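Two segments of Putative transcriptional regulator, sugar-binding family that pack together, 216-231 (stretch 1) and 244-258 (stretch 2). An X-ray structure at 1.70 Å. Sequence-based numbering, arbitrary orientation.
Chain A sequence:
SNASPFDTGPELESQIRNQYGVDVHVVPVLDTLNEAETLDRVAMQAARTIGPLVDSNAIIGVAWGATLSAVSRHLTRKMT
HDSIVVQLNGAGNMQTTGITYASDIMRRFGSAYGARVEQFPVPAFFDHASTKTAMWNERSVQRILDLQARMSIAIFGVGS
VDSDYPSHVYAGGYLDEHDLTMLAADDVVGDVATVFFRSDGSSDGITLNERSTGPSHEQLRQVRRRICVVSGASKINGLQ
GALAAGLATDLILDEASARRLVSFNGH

Stretch 1 (216-231) SHEQLRQVRRRICVVS
Stretch 2, residues 244-258: AAGLATDLILDEASA

The most unusual feature is the side chain of Arg226, which lies along the loop of stretch 2 and donates to its carbonyl oxygens. Arg226 NE donates to Leu247 O at 2.8 Å and Arg226 NH1 to Gly246 O at 2.9 Å. Arg226 NH2 turns back to its own stretch and donates to Val223 O at 2.8 Å. Each of the three nitrogens thus has an acceptor, and the one guanidinium ties stretch 2 to Val223. Both loop oxygens lie at the guanidinium edge, while Thr249 CG2 sits over one face. Chi2 of Arg226, 101°, falls between wells.

Gly246 follows a helix with phi/psi 69/30 and closes it in a Schellman motif. Arg221 reaches the same turn, with Arg221 NH1 donating to Ala245 O at 2.8 Å.

The strand that begins at Arg225 and strand 250-254 run parallel, 13° apart, with extended backbones. Ile227 pairs with Asp250, Cys228 with Leu251 and Val229 with Ile252, at CA-CA distances of 4.8, 4.8 and 4.9 Å. The ladder runs Asp250 N to Arg226 O (3.1 Å), Cys228 N to Asp250 O (2.8 Å), Ile252 N to Cys228 O (2.9 Å) and Val230 N to Ile252 O (2.9 Å). Arg226 O also accepts from Thr249 N at 2.9 Å. Thr249 OG1 (chi1 p) accepts from Arg226 N at 2.8 Å and donates to Asp250 OD2 at 2.7 Å.

Arg225 (m, m, m) meets Asp250 (chi1 m) in a two-pronged salt bridge. Arg225 NE to Asp250 OD2 and Arg225 NH2 to Asp250 OD1 are both 2.9 Å.

Ile227, Val229 and Ile252 share one sheet face; Ile227 CG2 lies 3.5 Å from Ile252 CD1. Cys228 (t) faces the other side, with Cys228 SG 3.9 Å from Leu251 CD1 and Cys228 CB 3.6 Å from Ala248 CB.

Leu247 (m, t) packs on the helix that begins at His217. Leu247 CD1 stands over the His217 ring, 4.0 Å from its centroid.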

# COMPACT_ATOMS: atom_id res chain seq x y z
N SER A 216 11.37 -3.03 -3.66
CA SER A 216 12.02 -1.72 -3.63
C SER A 216 11.13 -0.71 -4.32
O SER A 216 10.30 -1.06 -5.16
CB SER A 216 13.38 -1.74 -4.31
OG SER A 216 13.24 -1.93 -5.71
N HIS A 217 11.33 0.55 -3.98
CA HIS A 217 10.61 1.62 -4.65
C HIS A 217 10.98 1.68 -6.13
O HIS A 217 10.13 1.93 -6.97
CB HIS A 217 10.80 2.95 -3.92
CG HIS A 217 10.24 2.94 -2.53
ND1 HIS A 217 10.58 3.87 -1.57
CD2 HIS A 217 9.37 2.08 -1.93
CE1 HIS A 217 9.94 3.60 -0.45
NE2 HIS A 217 9.20 2.52 -0.64
N GLU A 218 12.25 1.40 -6.45
CA GLU A 218 12.67 1.32 -7.84
C GLU A 218 11.86 0.29 -8.63
O GLU A 218 11.41 0.55 -9.74
CB GLU A 218 14.18 1.02 -7.96
CG GLU A 218 14.66 0.97 -9.41
CD GLU A 218 16.12 0.57 -9.55
OE1 GLU A 218 16.78 0.33 -8.52
OE2 GLU A 218 16.60 0.48 -10.70
N GLN A 219 11.66 -0.89 -8.04
CA GLN A 219 10.82 -1.89 -8.68
C GLN A 219 9.38 -1.43 -8.86
O GLN A 219 8.79 -1.62 -9.92
CB GLN A 219 10.87 -3.21 -7.90
CG GLN A 219 10.07 -4.31 -8.56
CD GLN A 219 10.22 -5.64 -7.85
OE1 GLN A 219 11.27 -6.29 -7.93
NE2 GLN A 219 9.18 -6.06 -7.14
N LEU A 220 8.80 -0.82 -7.82
CA LEU A 220 7.44 -0.29 -7.93
C LEU A 220 7.31 0.70 -9.07
O LEU A 220 6.34 0.68 -9.82
CB LEU A 220 7.01 0.41 -6.65
CG LEU A 220 6.49 -0.45 -5.51
CD1 LEU A 220 5.90 0.48 -4.46
CD2 LEU A 220 5.44 -1.43 -6.01
N ARG A 221 8.29 1.58 -9.20
CA ARG A 221 8.19 2.62 -10.21
C ARG A 221 8.19 2.07 -11.63
O ARG A 221 7.86 2.79 -12.56
CB ARG A 221 9.29 3.68 -10.02
CG ARG A 221 9.02 4.65 -8.87
CD ARG A 221 10.04 5.80 -8.85
NE ARG A 221 11.36 5.37 -8.41
CZ ARG A 221 11.80 5.44 -7.16
NH1 ARG A 221 11.03 5.93 -6.20
NH2 ARG A 221 13.03 5.01 -6.86
N GLN A 222 8.56 0.80 -11.80
CA GLN A 222 8.57 0.20 -13.14
C GLN A 222 7.28 -0.56 -13.42
O GLN A 222 7.08 -1.05 -14.54
CB GLN A 222 9.76 -0.74 -13.33
CG GLN A 222 11.07 -0.28 -12.68
CD GLN A 222 11.46 1.13 -13.07
OE1 GLN A 222 11.26 1.55 -14.21
NE2 GLN A 222 12.01 1.88 -12.12
N VAL A 223 6.42 -0.69 -12.41
CA VAL A 223 5.16 -1.39 -12.59
C VAL A 223 4.21 -0.46 -13.35
O VAL A 223 4.21 0.75 -13.14
CB VAL A 223 4.57 -1.81 -11.24
CG1 VAL A 223 3.18 -2.45 -11.43
CG2 VAL A 223 5.50 -2.78 -10.54
N ARG A 224 3.42 -1.03 -14.24
CA ARG A 224 2.60 -0.21 -15.14
C ARG A 224 1.57 0.69 -14.46
O ARG A 224 1.52 1.89 -14.71
CB ARG A 224 1.93 -1.07 -16.20
CG ARG A 224 1.53 -0.23 -17.40
CD ARG A 224 0.73 -1.02 -18.40
NE ARG A 224 -0.66 -1.14 -17.98
CZ ARG A 224 -1.19 -2.25 -17.51
NH1 ARG A 224 -2.46 -2.28 -17.16
NH2 ARG A 224 -0.44 -3.34 -17.42
N ARG A 225 0.73 0.10 -13.62
CA ARG A 225 -0.23 0.86 -12.83
C ARG A 225 0.00 0.57 -11.35
O ARG A 225 0.13 -0.58 -10.93
CB ARG A 225 -1.67 0.50 -13.22
CG ARG A 225 -2.05 0.78 -14.69
CD ARG A 225 -2.07 2.28 -15.02
NE ARG A 225 -3.26 2.98 -14.55
CZ ARG A 225 -4.39 3.13 -15.25
NH1 ARG A 225 -4.50 2.61 -16.46
NH2 ARG A 225 -5.41 3.81 -14.73
N ARG A 226 0.04 1.64 -10.55
CA ARG A 226 0.23 1.53 -9.11
C ARG A 226 -0.93 2.26 -8.44
O ARG A 226 -1.04 3.49 -8.52
CB ARG A 226 1.56 2.14 -8.67
CG ARG A 226 2.77 1.30 -9.05
CD ARG A 226 3.47 1.83 -10.27
NE ARG A 226 3.96 3.19 -10.07
CZ ARG A 226 4.51 3.92 -11.03
NH1 ARG A 226 4.92 5.16 -10.77
NH2 ARG A 226 4.66 3.41 -12.24
N ILE A 227 -1.79 1.50 -7.78
CA ILE A 227 -3.02 2.05 -7.22
C ILE A 227 -2.81 2.24 -5.74
O ILE A 227 -2.60 1.27 -5.00
CB ILE A 227 -4.25 1.13 -7.45
CG1 ILE A 227 -4.55 0.96 -8.94
CG2 ILE A 227 -5.49 1.72 -6.81
CD1 ILE A 227 -3.67 -0.03 -9.64
N CYS A 228 -2.85 3.50 -5.32
CA CYS A 228 -2.55 3.89 -3.96
C CYS A 228 -3.84 4.33 -3.27
O CYS A 228 -4.55 5.21 -3.78
CB CYS A 228 -1.54 5.04 -3.99
SG CYS A 228 -1.09 5.67 -2.37
N VAL A 229 -4.14 3.74 -2.12
CA VAL A 229 -5.41 4.00 -1.46
C VAL A 229 -5.14 4.54 -0.07
O VAL A 229 -4.46 3.90 0.71
CB VAL A 229 -6.27 2.73 -1.31
CG1 VAL A 229 -7.61 3.09 -0.68
CG2 VAL A 229 -6.46 2.04 -2.67
N VAL A 230 -5.67 5.72 0.22
CA VAL A 230 -5.41 6.39 1.48
C VAL A 230 -6.67 6.90 2.16
O VAL A 230 -7.53 7.49 1.51
CB VAL A 230 -4.47 7.58 1.24
CG1 VAL A 230 -4.46 8.51 2.44
CG2 VAL A 230 -3.07 7.07 0.94
N SER A 231 -6.78 6.70 3.47
CA SER A 231 -7.89 7.28 4.23
C SER A 231 -7.43 7.80 5.60
O SER A 231 -6.68 7.13 6.30
CB SER A 231 -9.02 6.26 4.41
OG SER A 231 -10.13 6.86 5.05
N ALA A 244 6.01 12.05 -3.49
CA ALA A 244 7.34 12.58 -3.80
C ALA A 244 8.21 11.49 -4.41
O ALA A 244 9.02 11.75 -5.30
CB ALA A 244 8.01 13.16 -2.57
N ALA A 245 8.02 10.26 -3.94
CA ALA A 245 8.78 9.12 -4.44
C ALA A 245 8.24 8.61 -5.78
O ALA A 245 8.84 7.73 -6.41
CB ALA A 245 8.80 8.00 -3.41
N GLY A 246 7.11 9.16 -6.22
CA GLY A 246 6.52 8.79 -7.49
C GLY A 246 5.97 7.38 -7.50
O GLY A 246 5.95 6.70 -8.54
N LEU A 247 5.52 6.92 -6.34
CA LEU A 247 5.13 5.53 -6.22
C LEU A 247 3.80 5.20 -6.90
O LEU A 247 3.63 4.10 -7.40
CB LEU A 247 5.12 5.10 -4.75
CG LEU A 247 6.47 5.18 -4.07
CD1 LEU A 247 6.37 4.55 -2.68
CD2 LEU A 247 7.52 4.45 -4.90
N ALA A 248 2.88 6.17 -6.96
CA ALA A 248 1.52 5.91 -7.44
C ALA A 248 1.31 6.39 -8.88
O ALA A 248 1.96 7.33 -9.31
CB ALA A 248 0.53 6.60 -6.54
N THR A 249 0.42 5.72 -9.61
CA THR A 249 -0.10 6.28 -10.86
C THR A 249 -1.57 6.69 -10.68
O THR A 249 -2.06 7.59 -11.35
CB THR A 249 0.01 5.28 -12.04
OG1 THR A 249 -0.67 4.06 -11.69
CG2 THR A 249 1.45 4.98 -12.36
N ASP A 250 -2.26 6.01 -9.77
CA ASP A 250 -3.67 6.24 -9.50
C ASP A 250 -3.88 6.34 -8.00
O ASP A 250 -3.38 5.51 -7.24
CB ASP A 250 -4.51 5.08 -10.05
CG ASP A 250 -4.34 4.89 -11.55
OD1 ASP A 250 -5.14 5.46 -12.33
OD2 ASP A 250 -3.40 4.19 -11.95
N LEU A 251 -4.58 7.37 -7.56
CA LEU A 251 -4.74 7.61 -6.14
C LEU A 251 -6.22 7.70 -5.79
O LEU A 251 -6.98 8.39 -6.48
CB LEU A 251 -4.03 8.92 -5.78
CG LEU A 251 -4.21 9.49 -4.38
CD1 LEU A 251 -3.53 8.58 -3.35
CD2 LEU A 251 -3.62 10.90 -4.30
N ILE A 252 -6.63 7.01 -4.73
CA ILE A 252 -7.98 7.14 -4.20
C ILE A 252 -7.88 7.57 -2.74
O ILE A 252 -7.18 6.93 -1.95
CB ILE A 252 -8.77 5.82 -4.29
CG1 ILE A 252 -8.83 5.33 -5.74
CG2 ILE A 252 -10.20 6.00 -3.74
CD1 ILE A 252 -7.77 4.33 -6.08
N LEU A 253 -8.54 8.67 -2.37
CA LEU A 253 -8.44 9.17 -1.00
C LEU A 253 -9.68 9.95 -0.61
O LEU A 253 -10.45 10.38 -1.47
CB LEU A 253 -7.19 10.04 -0.82
CG LEU A 253 -7.22 11.51 -1.28
CD1 LEU A 253 -5.95 12.23 -0.86
CD2 LEU A 253 -7.41 11.65 -2.80
N ASP A 254 -9.88 10.12 0.69
CA ASP A 254 -11.08 10.80 1.17
C ASP A 254 -10.94 12.30 1.03
O ASP A 254 -9.83 12.83 0.98
CB ASP A 254 -11.35 10.44 2.63
CG ASP A 254 -10.24 10.91 3.55
OD1 ASP A 254 -9.16 10.29 3.52
OD2 ASP A 254 -10.46 11.90 4.29
N GLU A 255 -12.09 12.97 1.00
CA GLU A 255 -12.18 14.42 0.83
C GLU A 255 -11.29 15.19 1.81
O GLU A 255 -10.58 16.11 1.41
CB GLU A 255 -13.64 14.84 0.98
CG GLU A 255 -13.91 16.32 0.83
CD GLU A 255 -15.38 16.65 1.05
OE1 GLU A 255 -16.21 15.72 1.02
OE2 GLU A 255 -15.70 17.84 1.25
N ALA A 256 -11.33 14.83 3.09
CA ALA A 256 -10.53 15.56 4.07
C ALA A 256 -9.03 15.45 3.79
O ALA A 256 -8.31 16.45 3.87
CB ALA A 256 -10.85 15.11 5.48
N SER A 257 -8.58 14.24 3.48
CA SER A 257 -7.18 14.03 3.12
C SER A 257 -6.82 14.83 1.87
O SER A 257 -5.72 15.37 1.79
CB SER A 257 -6.88 12.54 2.87
OG SER A 257 -7.05 11.78 4.05
N ALA A 258 -7.73 14.92 0.91
CA ALA A 258 -7.43 15.64 -0.33
C ALA A 258 -7.28 17.12 -0.06
O ALA A 258 -6.41 17.78 -0.63
CB ALA A 258 -8.50 15.39 -1.38